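Local coordinates for cobalamin biosynthesis protein CobN (Mycobacterium tuberculosis, PDB 7C6O), which is the large catalytic subunit of cobaltochelatase, which inserts cobalt into the corrin ring, probably of hydrogenobyrinic acid a,c-diamide, during vitamin B12 synthesis, at residues P616-E621 / E713-L718; I692-I697 / I720-Q725; L740-D745 / D754-K759; P828-V833 / T1101-I1106. All blocks are in the same frame, centred on the assembly; numbering follows the deposited sequence.

The four contacts gather on one side of the chain's centre. Contact 2 lies centrally: its centre is about 8 Å from that of contact 1, 9 Å from contact 4 and 11 Å from contact 3. Contacts 1 and 2 share helix 710-722 and the small antiparallel sheet of strands 617-619 and 696-698, and their segments alternate along the chain. Contact 3 follows, folding the loop 740-745 onto helix 750-769, and contact 4 comes last, bringing in a loop 268 residues further on. Lys693 bridges to Asp754 between contacts 2 and 3, and Arg1102 reaches Glu744 O between 4 and 3. They thus join the small sheet, helices 675-694, 710-722 and 750-769, and the eight-stranded sheet's hairpin loop.

Contact 1: P616-E621 / E713-L718; sequences PMARAE and ELDLVL
Ala618 CB sits over one face of the Asp715 carboxylate, nearly above its central carbon, with CB to CG at 4.0 Å. Water 1 approaches from that same side of the carboxylate plane: it donates to Asp715 OD1 at a short 2.5 Å and accepts from Arg619 N at 3.0 Å, so the acid reaches the strand backbone through one molecule. OD1 is also salt-bridged to Arg761 of helix 750-769, which would favour the charged form. Asp715 CB, meanwhile, presses on Met617 O at 3.2 Å. Beside this polar patch, Met617 CG meets Leu716 CD1 at 4.2 Å; Leu716 has CG anti to its backbone N (chi1 -176°), which brings this methyl nearer the strand, whereas the thioether end of Met617, bent at chi2 and chi3, leads away. Further on, Arg619 NE bridges to Glu621 OE1 at 2.8 Å, coming from above the carboxylate plane. The axes of strand 617-619 and of the helical segment 713-718 run at 78° and approach to 6.8 Å. The strand pairs antiparallel with 696-698, while the helix packs through Leu714 and Leu718 on helix 750-769 and through Val717 on helix 784-801.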
loop_
_atom_site.group_PDB
_atom_site.type_symbol
_atom_site.label_atom_id
_atom_site.label_comp_id
_atom_site.label_asym_id
_atom_site.label_seq_id
_atom_site.Cartn_x
_atom_site.Cartn_y
_atom_site.Cartn_z
ATOM N N PRO A 616 -14.921 -5.358 -15.250
ATOM C CA PRO A 616 -15.249 -4.824 -16.574
ATOM C C PRO A 616 -15.870 -3.442 -16.440
ATOM O O PRO A 616 -16.645 -3.179 -15.518
ATOM C CB PRO A 616 -16.242 -5.849 -17.136
ATOM C CG PRO A 616 -16.835 -6.497 -15.933
ATOM C CD PRO A 616 -15.722 -6.548 -14.919
ATOM N N MET A 617 -15.500 -2.551 -17.361
ATOM C CA MET A 617 -15.930 -1.160 -17.351
ATOM C C MET A 617 -16.674 -0.830 -18.639
ATOM O O MET A 617 -16.412 -1.415 -19.693
ATOM C CB MET A 617 -14.734 -0.206 -17.203
ATOM C CG MET A 617 -13.842 -0.497 -16.003
ATOM S SD MET A 617 -14.655 -0.222 -14.416
ATOM C CE MET A 617 -14.893 1.555 -14.456
ATOM N N ALA A 618 -17.596 0.128 -18.546
ATOM C CA ALA A 618 -18.333 0.603 -19.709
ATOM C C ALA A 618 -18.873 1.995 -19.414
ATOM O O ALA A 618 -18.966 2.411 -18.256
ATOM C CB ALA A 618 -19.476 -0.348 -20.084
ATOM N N ARG A 619 -19.227 2.710 -20.480
ATOM C CA ARG A 619 -19.779 4.050 -20.327
ATOM C C ARG A 619 -21.122 3.987 -19.609
ATOM O O ARG A 619 -21.904 3.052 -19.802
ATOM C CB ARG A 619 -19.934 4.714 -21.697
ATOM C CG ARG A 619 -19.513 6.174 -21.733
ATOM C CD ARG A 619 -19.184 6.619 -23.154
ATOM N NE ARG A 619 -20.376 6.776 -23.979
ATOM C CZ ARG A 619 -20.860 7.949 -24.378
ATOM N NH1 ARG A 619 -20.250 9.075 -24.035
ATOM N NH2 ARG A 619 -21.952 7.995 -25.127
ATOM N N ALA A 620 -21.387 4.991 -18.767
ATOM C CA ALA A 620 -22.611 4.979 -17.970
ATOM C C ALA A 620 -23.851 5.115 -18.846
ATOM O O ALA A 620 -24.877 4.477 -18.579
ATOM C CB ALA A 620 -22.573 6.093 -16.926
ATOM N N GLU A 621 -23.774 5.948 -19.889
ATOM C CA GLU A 621 -24.879 6.226 -20.807
ATOM C C GLU A 621 -26.056 6.891 -20.096
ATOM O O GLU A 621 -25.982 7.182 -18.897
ATOM C CB GLU A 621 -25.336 4.944 -21.514
ATOM C CG GLU A 621 -24.302 4.350 -22.464
ATOM C CD GLU A 621 -23.880 5.314 -23.565
ATOM O OE1 GLU A 621 -22.702 5.261 -23.983
ATOM O OE2 GLU A 621 -24.717 6.126 -24.013
ATOM N N GLU A 713 -14.551 -6.975 -23.742
ATOM C CA GLU A 713 -13.198 -6.607 -24.146
ATOM C C GLU A 713 -13.192 -5.283 -24.899
ATOM O O GLU A 713 -12.299 -4.453 -24.698
ATOM C CB GLU A 713 -12.585 -7.713 -25.006
ATOM C CG GLU A 713 -11.177 -7.418 -25.495
ATOM C CD GLU A 713 -10.637 -8.507 -26.405
ATOM O OE1 GLU A 713 -11.319 -8.852 -27.394
ATOM O OE2 GLU A 713 -9.536 -9.023 -26.126
ATOM N N LEU A 714 -14.182 -5.070 -25.772
ATOM C CA LEU A 714 -14.259 -3.821 -26.522
ATOM C C LEU A 714 -14.447 -2.628 -25.590
ATOM O O LEU A 714 -13.738 -1.621 -25.703
ATOM C CB LEU A 714 -15.394 -3.903 -27.545
ATOM C CG LEU A 714 -15.882 -2.616 -28.214
ATOM C CD1 LEU A 714 -14.759 -1.916 -28.949
ATOM C CD2 LEU A 714 -17.030 -2.920 -29.166
ATOM N N ASP A 715 -15.396 -2.728 -24.655
ATOM C CA ASP A 715 -15.648 -1.627 -23.729
ATOM C C ASP A 715 -14.439 -1.348 -22.846
ATOM O O ASP A 715 -14.097 -0.186 -22.597
ATOM C CB ASP A 715 -16.874 -1.932 -22.868
ATOM C CG ASP A 715 -18.180 -1.659 -23.589
ATOM O OD1 ASP A 715 -18.312 -0.577 -24.199
ATOM O OD2 ASP A 715 -19.075 -2.529 -23.545
ATOM N N LEU A 716 -13.782 -2.400 -22.353
ATOM C CA LEU A 716 -12.630 -2.198 -21.481
ATOM C C LEU A 716 -11.469 -1.564 -22.237
ATOM O O LEU A 716 -10.827 -0.633 -21.733
ATOM C CB LEU A 716 -12.214 -3.525 -20.851
ATOM C CG LEU A 716 -11.072 -3.476 -19.834
ATOM C CD1 LEU A 716 -11.365 -2.456 -18.747
ATOM C CD2 LEU A 716 -10.854 -4.853 -19.231
ATOM N N VAL A 717 -11.187 -2.046 -23.451
ATOM C CA VAL A 717 -10.122 -1.447 -24.252
ATOM C C VAL A 717 -10.437 0.013 -24.553
ATOM O O VAL A 717 -9.562 0.883 -24.458
ATOM C CB VAL A 717 -9.898 -2.258 -25.542
ATOM C CG1 VAL A 717 -8.998 -1.491 -26.499
ATOM C CG2 VAL A 717 -9.284 -3.611 -25.212
ATOM N N LEU A 718 -11.692 0.306 -24.911
ATOM C CA LEU A 718 -12.099 1.691 -25.140
ATOM C C LEU A 718 -11.825 2.560 -23.919
ATOM O O LEU A 718 -11.323 3.684 -24.047
ATOM C CB LEU A 718 -13.582 1.754 -25.504
ATOM C CG LEU A 718 -13.980 1.745 -26.977
ATOM C CD1 LEU A 718 -15.495 1.699 -27.098
ATOM C CD2 LEU A 718 -13.419 2.970 -27.684
HETATM O O HOH W 1 -18.658 1.694 -23.271
#

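Contact 2: I692-I697 / I720-Q725; sequences IKDVQI and ILRARQ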
loop_
_atom_site.group_PDB
_atom_site.type_symbol
_atom_site.label_atom_id
_atom_site.label_comp_id
_atom_site.label_asym_id
_atom_site.label_seq_id
_atom_site.Cartn_x
_atom_site.Cartn_y
_atom_site.Cartn_z
ATOM N N ILE A 692 -22.031 12.838 -16.671
ATOM C CA ILE A 692 -22.625 11.643 -16.073
ATOM C C ILE A 692 -22.941 10.583 -17.120
ATOM O O ILE A 692 -23.045 9.397 -16.780
ATOM C CB ILE A 692 -23.891 11.969 -15.261
ATOM C CG1 ILE A 692 -25.001 12.507 -16.164
ATOM C CG2 ILE A 692 -23.570 12.951 -14.137
ATOM C CD1 ILE A 692 -26.341 12.622 -15.463
ATOM N N LYS A 693 -23.096 10.977 -18.385
ATOM C CA LYS A 693 -23.295 10.008 -19.456
ATOM C C LYS A 693 -21.981 9.355 -19.864
ATOM O O LYS A 693 -21.947 8.157 -20.170
ATOM C CB LYS A 693 -23.946 10.696 -20.659
ATOM C CG LYS A 693 -23.975 9.868 -21.929
ATOM C CD LYS A 693 -24.675 10.616 -23.058
ATOM C CE LYS A 693 -24.829 9.738 -24.285
ATOM N NZ LYS A 693 -25.568 10.434 -25.373
ATOM N N ASP A 694 -20.892 10.123 -19.848
ATOM C CA ASP A 694 -19.615 9.700 -20.405
ATOM C C ASP A 694 -18.731 8.960 -19.409
ATOM O O ASP A 694 -17.797 8.267 -19.830
ATOM C CB ASP A 694 -18.862 10.924 -20.940
ATOM C CG ASP A 694 -17.709 10.557 -21.850
ATOM O OD1 ASP A 694 -17.925 9.768 -22.794
ATOM O OD2 ASP A 694 -16.594 11.073 -21.630
ATOM N N VAL A 695 -19.000 9.082 -18.110
ATOM C CA VAL A 695 -18.110 8.514 -17.105
ATOM C C VAL A 695 -18.095 6.992 -17.207
ATOM O O VAL A 695 -19.106 6.355 -17.537
ATOM C CB VAL A 695 -18.530 8.982 -15.700
ATOM C CG1 VAL A 695 -19.888 8.403 -15.317
ATOM C CG2 VAL A 695 -17.465 8.614 -14.670
ATOM N N GLN A 696 -16.931 6.401 -16.949
ATOM C CA GLN A 696 -16.813 4.950 -16.911
ATOM C C GLN A 696 -17.304 4.424 -15.569
ATOM O O GLN A 696 -16.939 4.952 -14.515
ATOM C CB GLN A 696 -15.362 4.526 -17.142
ATOM C CG GLN A 696 -14.836 4.821 -18.537
ATOM C CD GLN A 696 -15.426 3.898 -19.586
ATOM O OE1 GLN A 696 -15.584 4.277 -20.746
ATOM N NE2 GLN A 696 -15.744 2.676 -19.182
ATOM N N ILE A 697 -18.135 3.383 -15.609
ATOM C CA ILE A 697 -18.585 2.693 -14.409
ATOM C C ILE A 697 -18.372 1.202 -14.619
ATOM O O ILE A 697 -18.191 0.729 -15.744
ATOM C CB ILE A 697 -20.066 2.972 -14.072
ATOM C CG1 ILE A 697 -20.967 2.452 -15.193
ATOM C CG2 ILE A 697 -20.297 4.458 -13.836
ATOM C CD1 ILE A 697 -22.448 2.544 -14.881
ATOM N N ILE A 720 -9.608 2.022 -21.529
ATOM C CA ILE A 720 -8.166 2.148 -21.335
ATOM C C ILE A 720 -7.583 3.172 -22.303
ATOM O O ILE A 720 -6.748 4.003 -21.925
ATOM C CB ILE A 720 -7.490 0.772 -21.485
ATOM C CG1 ILE A 720 -7.868 -0.133 -20.306
ATOM C CG2 ILE A 720 -5.979 0.919 -21.600
ATOM C CD1 ILE A 720 -7.475 -1.581 -20.489
ATOM N N LEU A 721 -8.027 3.140 -23.561
ATOM C CA LEU A 721 -7.479 4.012 -24.592
ATOM C C LEU A 721 -7.938 5.458 -24.473
ATOM O O LEU A 721 -7.376 6.321 -25.156
ATOM C CB LEU A 721 -7.850 3.486 -25.980
ATOM C CG LEU A 721 -7.244 2.147 -26.396
ATOM C CD1 LEU A 721 -7.727 1.764 -27.789
ATOM C CD2 LEU A 721 -5.725 2.218 -26.342
ATOM N N ARG A 722 -8.946 5.747 -23.645
ATOM C CA ARG A 722 -9.432 7.119 -23.550
ATOM C C ARG A 722 -8.395 8.041 -22.920
ATOM O O ARG A 722 -8.349 9.234 -23.241
ATOM C CB ARG A 722 -10.737 7.169 -22.755
ATOM C CG ARG A 722 -11.448 8.510 -22.846
ATOM C CD ARG A 722 -12.615 8.607 -21.880
ATOM N NE ARG A 722 -13.740 7.758 -22.264
ATOM C CZ ARG A 722 -14.887 7.706 -21.595
ATOM N NH1 ARG A 722 -15.057 8.455 -20.511
ATOM N NH2 ARG A 722 -15.864 6.909 -22.005
ATOM N N ALA A 723 -7.553 7.512 -22.043
ATOM C CA ALA A 723 -6.588 8.336 -21.336
ATOM C C ALA A 723 -5.332 8.552 -22.168
ATOM O O ALA A 723 -4.973 7.731 -23.019
ATOM C CB ALA A 723 -6.206 7.690 -20.004
ATOM N N ARG A 724 -4.671 9.681 -21.928
ATOM C CA ARG A 724 -3.331 9.871 -22.462
ATOM C C ARG A 724 -2.388 8.883 -21.782
ATOM O O ARG A 724 -2.429 8.703 -20.559
ATOM C CB ARG A 724 -2.875 11.321 -22.267
ATOM C CG ARG A 724 -1.793 11.553 -21.219
ATOM C CD ARG A 724 -2.378 11.818 -19.837
ATOM N NE ARG A 724 -1.338 11.825 -18.810
ATOM C CZ ARG A 724 -1.140 10.842 -17.937
ATOM N NH1 ARG A 724 -1.924 9.772 -17.952
ATOM N NH2 ARG A 724 -0.165 10.933 -17.044
ATOM N N GLN A 725 -1.561 8.216 -22.577
ATOM C CA GLN A 725 -0.754 7.117 -22.068
ATOM C C GLN A 725 0.579 7.612 -21.526
ATOM O O GLN A 725 1.327 8.300 -22.228
ATOM C CB GLN A 725 -0.519 6.073 -23.162
ATOM C CG GLN A 725 -1.793 5.484 -23.751
ATOM C CD GLN A 725 -2.637 4.750 -22.723
ATOM O OE1 GLN A 725 -2.139 4.317 -21.679
ATOM N NE2 GLN A 725 -3.925 4.607 -23.014
#
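Arg722 drives its guanidinium into the turn that follows Asp694, and three kinds of interaction hold it. The hydrogen bonds both go to one backbone oxygen: NH1 gives a good bond to Asp694 O (2.8 Å, N-H...O 155°), and NH2 adds a weak one to the same Asp694 O at 3.2 Å. A bend at chi3 of Arg722 carries the guanidinium to this oxygen, which lies at its edge, in its plane, while the donor NH1 stands above the carbonyl plane. Asp694 ends helix 675-694, so the arginine places positive charge at the helix C-terminus. The electrostatic part comes over a face: the carboxylate of Asp694 lies over one guanidinium face, off centre, with the planes 8° apart, and its OD2 is 3.2 Å from Arg722 NH1, a salt bridge of charges without an aimed N-H. The acid's strongest partner is Arg619, and Arg737 also bridges to OD1; OD2 meets a glycerol, probably from the crystallisation liquor. Packing supplies the opposite face. There Gln696, bent at chi2, lays CG and CD over the rim, its amide turned 64° from the guanidinium; OE1 comes within 2.9 Å of Arg722 NH2 at an angle too poor for a hydrogen bond. The contact ties the junction of helix 675-694 and strand 696-698 to the end of helix 710-722, with strand 617-619 alongside through Met617 and Arg619.

Contact 3: L740-D745 / D754-K759; sequences LGLAED and DQTEAK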
loop_
_atom_site.group_PDB
_atom_site.type_symbol
_atom_site.label_atom_id
_atom_site.label_comp_id
_atom_site.label_asym_id
_atom_site.label_seq_id
_atom_site.Cartn_x
_atom_site.Cartn_y
_atom_site.Cartn_z
ATOM N N LEU A 740 -8.751 11.739 -32.195
ATOM C CA LEU A 740 -9.886 11.943 -33.083
ATOM C C LEU A 740 -10.465 13.349 -32.999
ATOM O O LEU A 740 -11.447 13.635 -33.690
ATOM C CB LEU A 740 -10.985 10.918 -32.781
ATOM C CG LEU A 740 -10.692 9.468 -33.171
ATOM C CD1 LEU A 740 -11.874 8.575 -32.830
ATOM C CD2 LEU A 740 -10.350 9.372 -34.651
ATOM N N GLY A 741 -9.897 14.228 -32.171
ATOM C CA GLY A 741 -10.330 15.612 -32.161
ATOM C C GLY A 741 -10.697 16.213 -30.817
ATOM O O GLY A 741 -10.672 17.439 -30.667
ATOM N N LEU A 742 -11.040 15.383 -29.835
ATOM C CA LEU A 742 -11.491 15.903 -28.550
ATOM C C LEU A 742 -10.321 16.430 -27.726
ATOM O O LEU A 742 -9.191 15.947 -27.822
ATOM C CB LEU A 742 -12.229 14.823 -27.757
ATOM C CG LEU A 742 -13.678 14.514 -28.132
ATOM C CD1 LEU A 742 -14.286 13.545 -27.121
ATOM C CD2 LEU A 742 -14.503 15.789 -28.218
ATOM N N ALA A 743 -10.610 17.435 -26.898
ATOM C CA ALA A 743 -9.588 17.984 -26.014
ATOM C C ALA A 743 -9.447 17.157 -24.741
ATOM O O ALA A 743 -8.341 17.025 -24.205
ATOM C CB ALA A 743 -9.912 19.436 -25.672
ATOM N N GLU A 744 -10.556 16.599 -24.249
ATOM C CA GLU A 744 -10.613 15.820 -23.014
ATOM C C GLU A 744 -10.115 16.605 -21.805
ATOM O O GLU A 744 -9.648 16.009 -20.828
ATOM C CB GLU A 744 -9.828 14.505 -23.138
ATOM C CG GLU A 744 -10.228 13.636 -24.315
ATOM C CD GLU A 744 -11.411 12.740 -24.012
ATOM O OE1 GLU A 744 -12.261 13.124 -23.180
ATOM O OE2 GLU A 744 -11.489 11.645 -24.607
ATOM N N ASP A 745 -10.201 17.935 -21.851
ATOM C CA ASP A 745 -9.761 18.793 -20.759
ATOM C C ASP A 745 -10.923 19.335 -19.936
ATOM O O ASP A 745 -10.707 20.172 -19.051
ATOM C CB ASP A 745 -8.916 19.952 -21.299
ATOM C CG ASP A 745 -9.692 20.863 -22.242
ATOM O OD1 ASP A 745 -10.845 20.533 -22.597
ATOM O OD2 ASP A 745 -9.143 21.917 -22.631
ATOM N N ASP A 754 -20.212 12.696 -27.906
ATOM C CA ASP A 754 -20.950 11.504 -28.310
ATOM C C ASP A 754 -20.538 11.039 -29.700
ATOM O O ASP A 754 -20.409 9.836 -29.949
ATOM C CB ASP A 754 -22.455 11.776 -28.264
ATOM C CG ASP A 754 -22.984 11.887 -26.848
ATOM O OD1 ASP A 754 -22.412 11.239 -25.948
ATOM O OD2 ASP A 754 -23.972 12.622 -26.635
ATOM N N GLN A 755 -20.332 11.979 -30.622
ATOM C CA GLN A 755 -19.949 11.605 -31.978
ATOM C C GLN A 755 -18.539 11.026 -32.013
ATOM O O GLN A 755 -18.279 10.053 -32.731
ATOM C CB GLN A 755 -20.068 12.817 -32.900
ATOM C CG GLN A 755 -21.457 13.436 -32.890
ATOM C CD GLN A 755 -21.502 14.801 -33.545
ATOM O OE1 GLN A 755 -20.574 15.200 -34.247
ATOM N NE2 GLN A 755 -22.589 15.530 -33.311
ATOM N N THR A 756 -17.619 11.601 -31.236
ATOM C CA THR A 756 -16.259 11.074 -31.201
ATOM C C THR A 756 -16.211 9.714 -30.515
ATOM O O THR A 756 -15.451 8.831 -30.927
ATOM C CB THR A 756 -15.330 12.066 -30.504
ATOM O OG1 THR A 756 -15.498 13.364 -31.085
ATOM C CG2 THR A 756 -13.881 11.639 -30.667
ATOM N N GLU A 757 -17.020 9.525 -29.468
ATOM C CA GLU A 757 -17.093 8.217 -28.823
ATOM C C GLU A 757 -17.604 7.158 -29.790
ATOM O O GLU A 757 -17.086 6.034 -29.822
ATOM C CB GLU A 757 -17.981 8.290 -27.580
ATOM C CG GLU A 757 -18.238 6.947 -26.903
ATOM C CD GLU A 757 -17.018 6.395 -26.178
ATOM O OE1 GLU A 757 -16.065 7.163 -25.920
ATOM O OE2 GLU A 757 -17.017 5.185 -25.861
ATOM N N ALA A 758 -18.618 7.497 -30.593
ATOM C CA ALA A 758 -19.112 6.554 -31.591
ATOM C C ALA A 758 -18.038 6.232 -32.622
ATOM O O ALA A 758 -17.897 5.078 -33.042
ATOM C CB ALA A 758 -20.363 7.111 -32.271
ATOM N N LYS A 759 -17.269 7.241 -33.043
ATOM C CA LYS A 759 -16.173 6.994 -33.975
ATOM C C LYS A 759 -15.098 6.122 -33.338
ATOM O O LYS A 759 -14.586 5.192 -33.971
ATOM C CB LYS A 759 -15.571 8.318 -34.448
ATOM C CG LYS A 759 -16.495 9.158 -35.311
ATOM C CD LYS A 759 -15.849 10.486 -35.672
ATOM C CE LYS A 759 -16.721 11.281 -36.630
ATOM N NZ LYS A 759 -18.081 11.515 -36.073
#
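Leu740 and Leu742 both pack on Thr756, from different directions, and the threonine's conformation sets which atom each one meets. With chi1 at -51°, OG1 lies beside the backbone N and hydrogen-bonds to Thr752 O one turn back in the helix. That bond should fix the rotation and satisfy the hydroxyl, and it leaves the methyl CG2 anti to the backbone N, where it abuts Leu740 CB at 3.7 Å. Leu742 slides past in the opposite direction: its CG is 3.7 Å from Thr756 OG1, and its branch CD1 lies 3.8 Å from Thr756 CB. The turn at Gly741 lets both leucines face the threonine. Gly741, at positive phi, closes a Schellman motif at the end of helix 736-739, and the loop then folds back over helix 750-769. Both leucines carry CG anti to the carbonyl carbon, but their partners differ. Leu740 reaches along the helix, with CD1 at 4.0 Å from Lys759 CB and further packing on Ala760 and Leu763; beyond CB the lysine chain leads away. Leu742 instead also touches Arg737 and Val753. Nearby, Glu744 and Glu757 are both salt-bridged to Arg737, which would offset their like charges, OE2 of Glu744 and OE1 of Glu757 being 6.5 Å apart.

Contact 4: P828-V833 / T1101-I1106; sequences PLRGLV and TRPDAI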
loop_
_atom_site.group_PDB
_atom_site.type_symbol
_atom_site.label_atom_id
_atom_site.label_comp_id
_atom_site.label_asym_id
_atom_site.label_seq_id
_atom_site.Cartn_x
_atom_site.Cartn_y
_atom_site.Cartn_z
ATOM N N PRO A 828 -5.152 0.796 -14.744
ATOM C CA PRO A 828 -4.961 0.828 -16.201
ATOM C C PRO A 828 -5.906 1.781 -16.914
ATOM O O PRO A 828 -5.814 1.918 -18.139
ATOM C CB PRO A 828 -5.221 -0.627 -16.616
ATOM C CG PRO A 828 -6.180 -1.132 -15.584
ATOM C CD PRO A 828 -5.798 -0.450 -14.291
ATOM N N LEU A 829 -6.814 2.431 -16.188
ATOM C CA LEU A 829 -7.690 3.456 -16.739
ATOM C C LEU A 829 -7.099 4.855 -16.623
ATOM O O LEU A 829 -7.694 5.809 -17.134
ATOM C CB LEU A 829 -9.053 3.420 -16.040
ATOM C CG LEU A 829 -9.802 2.086 -16.039
ATOM C CD1 LEU A 829 -11.109 2.212 -15.267
ATOM C CD2 LEU A 829 -10.061 1.616 -17.464
ATOM N N ARG A 830 -5.951 5.001 -15.965
ATOM C CA ARG A 830 -5.300 6.292 -15.790
ATOM C C ARG A 830 -4.024 6.393 -16.625
ATOM O O ARG A 830 -3.052 7.033 -16.217
ATOM C CB ARG A 830 -5.001 6.537 -14.311
ATOM C CG ARG A 830 -4.939 8.005 -13.897
ATOM C CD ARG A 830 -4.641 8.120 -12.407
ATOM N NE ARG A 830 -4.799 9.475 -11.882
ATOM C CZ ARG A 830 -3.791 10.300 -11.612
ATOM N NH1 ARG A 830 -2.539 9.919 -11.828
ATOM N NH2 ARG A 830 -4.035 11.511 -11.127
ATOM N N GLY A 831 -4.018 5.761 -17.797
ATOM C CA GLY A 831 -2.877 5.846 -18.689
ATOM C C GLY A 831 -1.660 5.078 -18.228
ATOM O O GLY A 831 -0.533 5.466 -18.549
ATOM N N LEU A 832 -1.856 3.994 -17.483
ATOM C CA LEU A 832 -0.763 3.217 -16.898
ATOM C C LEU A 832 -0.902 1.764 -17.348
ATOM O O LEU A 832 -1.231 0.879 -16.551
ATOM C CB LEU A 832 -0.777 3.339 -15.359
ATOM C CG LEU A 832 -0.784 4.758 -14.789
ATOM C CD1 LEU A 832 -1.028 4.736 -13.285
ATOM C CD2 LEU A 832 0.519 5.475 -15.103
ATOM N N VAL A 833 -0.638 1.516 -18.634
ATOM C CA VAL A 833 -0.872 0.187 -19.189
ATOM C C VAL A 833 0.108 -0.839 -18.618
ATOM O O VAL A 833 -0.212 -2.032 -18.544
ATOM C CB VAL A 833 -0.825 0.257 -20.730
ATOM C CG1 VAL A 833 -0.688 -1.127 -21.357
ATOM C CG2 VAL A 833 -2.085 0.935 -21.258
ATOM N N THR A 1101 -9.071 11.763 -11.467
ATOM C CA THR A 1101 -9.088 10.563 -12.299
ATOM C C THR A 1101 -8.450 10.828 -13.656
ATOM O O THR A 1101 -7.915 9.906 -14.281
ATOM C CB THR A 1101 -10.519 10.053 -12.488
ATOM O OG1 THR A 1101 -11.336 11.094 -13.048
ATOM C CG2 THR A 1101 -11.107 9.595 -11.162
ATOM N N ARG A 1102 -8.496 12.074 -14.118
ATOM C CA ARG A 1102 -7.875 12.491 -15.374
ATOM C C ARG A 1102 -6.905 13.623 -15.071
ATOM O O ARG A 1102 -7.332 14.777 -14.886
ATOM C CB ARG A 1102 -8.933 12.935 -16.384
ATOM C CG ARG A 1102 -9.903 11.830 -16.781
ATOM C CD ARG A 1102 -11.265 12.390 -17.185
ATOM N NE ARG A 1102 -11.173 13.345 -18.286
ATOM C CZ ARG A 1102 -12.221 13.948 -18.838
ATOM N NH1 ARG A 1102 -13.446 13.699 -18.396
ATOM N NH2 ARG A 1102 -12.046 14.803 -19.837
ATOM N N PRO A 1103 -5.600 13.347 -14.995
ATOM C CA PRO A 1103 -4.645 14.402 -14.613
ATOM C C PRO A 1103 -4.628 15.590 -15.557
ATOM O O PRO A 1103 -4.219 16.681 -15.141
ATOM C CB PRO A 1103 -3.295 13.670 -14.615
ATOM C CG PRO A 1103 -3.638 12.225 -14.459
ATOM C CD PRO A 1103 -4.949 12.036 -15.157
ATOM N N ASP A 1104 -5.051 15.421 -16.807
ATOM C CA ASP A 1104 -5.111 16.518 -17.762
ATOM C C ASP A 1104 -6.469 17.212 -17.778
ATOM O O ASP A 1104 -6.699 18.079 -18.627
ATOM C CB ASP A 1104 -4.761 16.017 -19.166
ATOM C CG ASP A 1104 -5.485 14.735 -19.531
ATOM O OD1 ASP A 1104 -6.280 14.237 -18.705
ATOM O OD2 ASP A 1104 -5.253 14.223 -20.646
ATOM N N ALA A 1105 -7.364 16.855 -16.865
ATOM C CA ALA A 1105 -8.664 17.498 -16.742
ATOM C C ALA A 1105 -9.090 17.468 -15.276
ATOM O O ALA A 1105 -10.115 16.907 -14.899
ATOM C CB ALA A 1105 -9.692 16.822 -17.648
ATOM N N ILE A 1106 -8.289 18.089 -14.410
ATOM C CA ILE A 1106 -8.601 18.100 -12.988
ATOM C C ILE A 1106 -9.757 19.057 -12.729
ATOM O O ILE A 1106 -9.763 20.196 -13.212
ATOM C CB ILE A 1106 -7.355 18.467 -12.169
ATOM C CG1 ILE A 1106 -6.428 17.254 -12.077
ATOM C CG2 ILE A 1106 -7.739 18.957 -10.781
ATOM C CD1 ILE A 1106 -5.148 17.522 -11.359
HETATM O O HOH W 2 -8.688 7.196 -14.874
#
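Arg830 reaches from the long loop before helix 853-874 across to the connection between antiparallel strands 1094-1099 and 1107-1110, the hairpin at one margin of a mixed sheet. The hairpin's loop contains a type I beta turn, Arg1102 to Ala1105, closed by Ala1105 N to Arg1102 O at 2.9 Å, with Pro1103 as its second residue. Leaving the backbone at CB, the arginine sets CG near anti to the backbone N (chi1 -153°), and the chain then runs extended as far as NE. Arg830 CG passes Thr1101 O at 3.6 Å, and CD follows it more loosely. NE lies between the two partners, about as far from Thr1101 O as from Pro1103 CG; from CZ outward the proline is the partner. The guanidinium is turned at chi4 (-103°) so that a face, not an edge, meets the proline: Pro1103 CG stands over the centre of the group, 3.4 Å from Arg830 CZ and 3.4 Å from Arg830 NH2, an aliphatic cover held close to the cationic plane. NH2 has its polar partners outside the two segments, Asn1100 O and the carboxylate of Asp896. These probably hold the guanidinium with a face toward Pro1103 CG. Leu829, the residue before, packs on helix 710-722 at Ala719 and Ile720. Beside the arginine, water 2 joins the two backbones, donating to Thr1101 O at 2.9 Å and, weakly, to Leu829 O at 2.8 Å.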